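Local coordinates for protein mandelate racemase/muconate lactonizing enzyme (Roseovarius nubinhibens, PDB 2QDD) that is of unknown function but belongs to the mandelate racemase/muconate lactonizing enzyme family and binds magnesium, consistent with enolase-superfamily chemistry at a metal centre, at residues I153-A156 with A157-Y161; A311-E315 with A316-A320. One frame throughout, in Å; residues are numbered along the deposited sequence.

Interaction 1 (I153-A156 with A157-Y161)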
ATOM      1  N   ILE A 153     -37.672  24.099  -6.195  1.00 48.85           N
ATOM      2  CA  ILE A 153     -37.793  22.979  -5.253  1.00 48.16           C
ATOM      3  C   ILE A 153     -39.184  22.944  -4.607  1.00 48.96           C
ATOM      4  O   ILE A 153     -39.804  21.877  -4.509  1.00 44.70           O
ATOM      5  CB  ILE A 153     -36.643  23.012  -4.185  1.00 47.11           C
ATOM      6  CG1 ILE A 153     -35.380  22.351  -4.747  1.00 38.76           C
ATOM      7  CG2 ILE A 153     -37.048  22.353  -2.859  1.00 41.21           C
ATOM      8  CD1 ILE A 153     -34.109  22.718  -4.006  1.00 32.69           C
ATOM      9  N   ALA A 154     -39.671  24.118  -4.199  1.00 52.80           N
ATOM     10  CA  ALA A 154     -41.035  24.280  -3.680  1.00 56.38           C
ATOM     11  C   ALA A 154     -42.109  23.950  -4.725  1.00 55.38           C
ATOM     12  O   ALA A 154     -43.160  23.394  -4.389  1.00 57.05           O
ATOM     13  CB  ALA A 154     -41.232  25.688  -3.130  1.00 55.77           C
ATOM     14  N   GLU A 155     -41.823  24.290  -5.982  1.00 53.05           N
ATOM     15  CA  GLU A 155     -42.624  23.870  -7.129  1.00 57.78           C
ATOM     16  C   GLU A 155     -42.639  22.345  -7.297  1.00 54.50           C
ATOM     17  O   GLU A 155     -43.692  21.755  -7.552  1.00 55.59           O
ATOM     18  CB  GLU A 155     -42.096  24.540  -8.398  1.00 57.46           C
ATOM     19  CG  GLU A 155     -43.071  24.566  -9.563  1.00 69.58           C
ATOM     20  CD  GLU A 155     -42.467  25.183 -10.816  1.00 71.36           C
ATOM     21  OE1 GLU A 155     -42.405  24.484 -11.853  1.00 79.67           O
ATOM     22  OE2 GLU A 155     -42.054  26.364 -10.766  1.00 78.21           O
ATOM     23  N   ALA A 156     -41.470  21.725  -7.146  1.00 52.17           N
ATOM     24  CA  ALA A 156     -41.315  20.276  -7.293  1.00 48.49           C
ATOM     25  C   ALA A 156     -41.993  19.512  -6.166  1.00 45.27           C
ATOM     26  O   ALA A 156     -42.595  18.460  -6.397  1.00 41.78           O
ATOM     27  CB  ALA A 156     -39.840  19.907  -7.373  1.00 48.62           C
ATOM     28  N   ALA A 157     -41.902  20.060  -4.955  1.00 48.58           N
ATOM     29  CA  ALA A 157     -42.565  19.509  -3.771  1.00 52.97           C
ATOM     30  C   ALA A 157     -44.091  19.492  -3.894  1.00 55.70           C
ATOM     31  O   ALA A 157     -44.748  18.563  -3.408  1.00 53.37           O
ATOM     32  CB  ALA A 157     -42.137  20.275  -2.525  1.00 51.25           C
ATOM     33  N   ALA A 158     -44.633  20.519  -4.551  1.00 60.48           N
ATOM     34  CA  ALA A 158     -46.069  20.647  -4.812  1.00 63.34           C
ATOM     35  C   ALA A 158     -46.587  19.607  -5.806  1.00 64.28           C
ATOM     36  O   ALA A 158     -47.737  19.176  -5.709  1.00 68.01           O
ATOM     37  CB  ALA A 158     -46.396  22.054  -5.298  1.00 63.09           C
ATOM     38  N   GLN A 159     -45.734  19.206  -6.749  1.00 59.52           N
ATOM     39  CA  GLN A 159     -46.032  18.092  -7.653  1.00 54.07           C
ATOM     40  C   GLN A 159     -45.856  16.729  -6.979  1.00 54.32           C
ATOM     41  O   GLN A 159     -46.291  15.708  -7.520  1.00 54.29           O
ATOM     42  CB  GLN A 159     -45.166  18.163  -8.913  1.00 54.41           C
ATOM     43  CG  GLN A 159     -45.411  19.385  -9.788  1.00 60.10           C
ATOM     44  CD  GLN A 159     -44.283  19.628 -10.774  1.00 64.65           C
ATOM     45  OE1 GLN A 159     -43.385  20.435 -10.523  1.00 64.04           O
ATOM     46  NE2 GLN A 159     -44.319  18.927 -11.901  1.00 68.15           N
ATOM     47  N   GLY A 160     -45.211  16.718  -5.810  1.00 50.41           N
ATOM     48  CA  GLY A 160     -45.097  15.514  -4.986  1.00 46.24           C
ATOM     49  C   GLY A 160     -43.741  14.823  -5.011  1.00 45.05           C
ATOM     50  O   GLY A 160     -43.601  13.716  -4.490  1.00 44.79           O
ATOM     51  N   TYR A 161     -42.746  15.472  -5.613  1.00 41.80           N
ATOM     52  CA  TYR A 161     -41.351  15.023  -5.538  1.00 40.95           C
ATOM     53  C   TYR A 161     -40.780  15.196  -4.132  1.00 37.94           C
ATOM     54  O   TYR A 161     -40.923  16.255  -3.526  1.00 43.26           O
ATOM     55  CB  TYR A 161     -40.481  15.823  -6.508  1.00 39.88           C
ATOM     56  CG  TYR A 161     -40.732  15.559  -7.971  1.00 38.35           C
ATOM     57  CD1 TYR A 161     -41.308  16.539  -8.785  1.00 36.48           C
ATOM     58  CD2 TYR A 161     -40.370  14.341  -8.552  1.00 32.48           C
ATOM     59  CE1 TYR A 161     -41.524  16.310 -10.142  1.00 34.74           C
ATOM     60  CE2 TYR A 161     -40.581  14.100  -9.905  1.00 44.15           C
ATOM     61  CZ  TYR A 161     -41.158  15.089 -10.694  1.00 39.58           C
ATOM     62  OH  TYR A 161     -41.369  14.855 -12.030  1.00 41.21           O
TER

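Interaction 2 (A311-E315 with A316-A320)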
ATOM      1  N   ALA A 311     -37.005  -1.669  -8.924  1.00 32.57           N
ATOM      2  CA  ALA A 311     -38.022  -2.241  -8.031  1.00 30.24           C
ATOM      3  C   ALA A 311     -37.576  -3.543  -7.381  1.00 31.83           C
ATOM      4  O   ALA A 311     -37.936  -3.825  -6.240  1.00 35.62           O
ATOM      5  CB  ALA A 311     -39.327  -2.450  -8.775  1.00 32.67           C
ATOM      6  N   SER A 312     -36.785  -4.327  -8.110  1.00 32.02           N
ATOM      7  CA  SER A 312     -36.260  -5.601  -7.613  1.00 25.21           C
ATOM      8  C   SER A 312     -35.049  -5.433  -6.683  1.00 27.15           C
ATOM      9  O   SER A 312     -34.550  -6.411  -6.123  1.00 28.43           O
ATOM     10  CB  SER A 312     -35.892  -6.497  -8.795  1.00 22.01           C
ATOM     11  OG  SER A 312     -34.889  -5.886  -9.589  1.00 27.73           O
ATOM     12  N   THR A 313     -34.579  -4.196  -6.533  1.00 26.24           N
ATOM     13  CA  THR A 313     -33.429  -3.867  -5.688  1.00 24.94           C
ATOM     14  C   THR A 313     -33.914  -3.650  -4.254  1.00 24.82           C
ATOM     15  O   THR A 313     -34.878  -2.911  -4.048  1.00 27.68           O
ATOM     16  CB  THR A 313     -32.741  -2.587  -6.227  1.00 25.25           C
ATOM     17  OG1 THR A 313     -32.227  -2.845  -7.539  1.00 23.61           O
ATOM     18  CG2 THR A 313     -31.624  -2.087  -5.317  1.00 21.13           C
ATOM     19  N   PRO A 314     -33.259  -4.303  -3.264  1.00 30.01           N
ATOM     20  CA  PRO A 314     -33.571  -4.142  -1.829  1.00 29.86           C
ATOM     21  C   PRO A 314     -33.712  -2.684  -1.384  1.00 32.01           C
ATOM     22  O   PRO A 314     -32.954  -1.820  -1.837  1.00 33.08           O
ATOM     23  CB  PRO A 314     -32.368  -4.782  -1.132  1.00 28.44           C
ATOM     24  CG  PRO A 314     -31.851  -5.781  -2.106  1.00 26.76           C
ATOM     25  CD  PRO A 314     -32.169  -5.278  -3.484  1.00 24.42           C
ATOM     26  N   GLU A 315     -34.682  -2.432  -0.509  1.00 36.13           N
ATOM     27  CA  GLU A 315     -35.059  -1.075  -0.087  1.00 40.29           C
ATOM     28  C   GLU A 315     -33.884  -0.246   0.464  1.00 33.61           C
ATOM     29  O   GLU A 315     -33.772   0.948   0.174  1.00 38.10           O
ATOM     30  CB  GLU A 315     -36.240  -1.140   0.907  1.00 43.80           C
ATOM     31  CG  GLU A 315     -36.451   0.086   1.818  1.00 56.61           C
ATOM     32  CD  GLU A 315     -37.246   1.207   1.158  1.00 68.50           C
ATOM     33  OE1 GLU A 315     -38.380   1.477   1.614  1.00 72.57           O
ATOM     34  OE2 GLU A 315     -36.737   1.827   0.194  1.00 68.32           O
ATOM     35  N   ALA A 316     -33.000  -0.893   1.222  1.00 32.38           N
ATOM     36  CA  ALA A 316     -31.853  -0.219   1.845  1.00 30.97           C
ATOM     37  C   ALA A 316     -30.803   0.257   0.841  1.00 28.69           C
ATOM     38  O   ALA A 316     -30.041   1.179   1.123  1.00 33.40           O
ATOM     39  CB  ALA A 316     -31.215  -1.113   2.894  1.00 30.73           C
ATOM     40  N   ASN A 317     -30.777  -0.368  -0.331  1.00 26.51           N
ATOM     41  CA  ASN A 317     -29.796  -0.043  -1.361  1.00 27.31           C
ATOM     42  C   ASN A 317     -30.372   0.797  -2.494  1.00 29.91           C
ATOM     43  O   ASN A 317     -29.630   1.343  -3.302  1.00 32.47           O
ATOM     44  CB  ASN A 317     -29.169  -1.317  -1.915  1.00 22.02           C
ATOM     45  CG  ASN A 317     -28.589  -2.191  -0.828  1.00 31.25           C
ATOM     46  OD1 ASN A 317     -29.262  -3.083  -0.310  1.00 30.44           O
ATOM     47  ND2 ASN A 317     -27.336  -1.932  -0.462  1.00 25.86           N
ATOM     48  N   ARG A 318     -31.697   0.899  -2.552  1.00 32.66           N
ATOM     49  CA  ARG A 318     -32.354   1.585  -3.652  1.00 31.20           C
ATOM     50  C   ARG A 318     -32.610   3.038  -3.282  1.00 31.33           C
ATOM     51  O   ARG A 318     -33.151   3.330  -2.216  1.00 38.26           O
ATOM     52  CB  ARG A 318     -33.653   0.871  -4.024  1.00 31.53           C
ATOM     53  CG  ARG A 318     -34.374   1.434  -5.250  1.00 37.03           C
ATOM     54  CD  ARG A 318     -35.881   1.362  -5.059  1.00 40.72           C
ATOM     55  NE  ARG A 318     -36.310  -0.010  -4.795  1.00 43.29           N
ATOM     56  CZ  ARG A 318     -37.086  -0.386  -3.783  1.00 47.06           C
ATOM     57  NH1 ARG A 318     -37.402  -1.666  -3.640  1.00 42.13           N
ATOM     58  NH2 ARG A 318     -37.555   0.509  -2.920  1.00 46.54           N
ATOM     59  N   LEU A 319     -32.203   3.947  -4.160  1.00 29.44           N
ATOM     60  CA  LEU A 319     -32.589   5.351  -4.048  1.00 32.33           C
ATOM     61  C   LEU A 319     -33.567   5.719  -5.169  1.00 30.74           C
ATOM     62  O   LEU A 319     -34.043   4.835  -5.880  1.00 36.12           O
ATOM     63  CB  LEU A 319     -31.347   6.250  -4.059  1.00 30.56           C
ATOM     64  CG  LEU A 319     -30.351   6.073  -2.907  1.00 32.71           C
ATOM     65  CD1 LEU A 319     -28.986   6.608  -3.303  1.00 33.90           C
ATOM     66  CD2 LEU A 319     -30.838   6.748  -1.640  1.00 23.29           C
ATOM     67  N   ALA A 320     -33.863   7.010  -5.315  1.00 28.93           N
ATOM     68  CA  ALA A 320     -34.804   7.499  -6.325  1.00 34.67           C
ATOM     69  C   ALA A 320     -34.378   7.201  -7.767  1.00 37.92           C
ATOM     70  O   ALA A 320     -33.191   7.153  -8.076  1.00 40.52           O
ATOM     71  CB  ALA A 320     -35.053   8.984  -6.141  1.00 35.02           C
TER

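Interaction 1 (I153-A156 with A157-Y161)
I153 starts the last two turns of the helix by taking a firm bond on its carbonyl: A157 N lies 2.8 Å from I153 O, with an N-H...O angle of 156°. Its side chain leaves the helix on the inner side, where it packs on I141. One residue on, A154 O receives A158 N in a longer bond of 3.2 Å. E155 O keeps the helical pattern weakly, at 3.4 Å from Q159 N. A156 carries the rest. Its carbonyl oxygen accepts Y161 N at 3.1 Å and, more weakly, both Q159 N and G160 N, so three successive amides converge on one acceptor. The ring of Y161, with CG beside the backbone N (chi1 -69°), turns its edge to the same oxygen, with CD1 3.3 Å from A156 O. The same CD1 touches A156 CB at 3.9 Å. G160, with a positive phi of 104°, turns the chain out of the helix. Together the bond from Y161 N to A156 O and a weak one from G160 N to A157 O make a Schellman motif, closing helix 146-159 before strand 163-167 in a beta-alpha-beta unit of the barrel.

Interaction 2 (A311-E315 with A316-A320)
R318 folds back over the preceding residues, and its charged end makes the one salt bridge of the contact: NH2 lies 3.5 Å from E315 OE2. The two side chains cross at about a right angle, with the carboxylate and guanidinium planes 53° apart, so the groups do not meet flat in a paired, two-pronged fashion. E315 CA lies over one face of the guanidinium.

Hydrogen bonds hold the other terminal nitrogen: R318 NH1 reaches T313 O at 2.8 Å and A311 O at 3.4 Å, both weak, while NE bonds to A310 O. Bends at chi2 and chi3 bring this planar group to A310 O and A311 O at the end of helix 300-311 and T313 O just beyond it; these carbonyl oxygens would probably suit its positive charge. Backbone bonds close the turn beneath it. P314 O accepts N317 N at 3.0 Å, with an angle of 146°, and R318 N more weakly; R318 N also makes a weak bond to E315 O.

The apolar contact is T313 CG2, anti to its own backbone N, packed 3.8 Å from R318 CB.

T313 OG1 bonds to L309 O and R281 NH1, N317 ND2 bonds to W289 O, and P314 packs on R91 of a second subunit. The loop leaves helix 300-311 and runs beside strand 290-293, where N317 and L319 make backbone bonds with M291, and R318 also packs on V135 of strand 135-141.

In the fold
Both interactions lie in the C-terminal barrel domain, at places where a helix gives way to irregular chain. Their centres are about 22 Å apart and their nearest atoms about 8 Å, so they do not touch. Each is partly buried, and both have neighbours on strand 135-141. Interaction 1 ends its helix almost wholly with backbone bonds, and its inward side chains are apolar or aromatic. Interaction 2 follows its helix with a tight turn and an arginine, which adds a salt bridge and weak guanidinium bonds to carbonyls to the backbone bonds. It lies nearer the centre of the chain, and one of its residues meets another subunit; no other subunit of the assembly touches interaction 1.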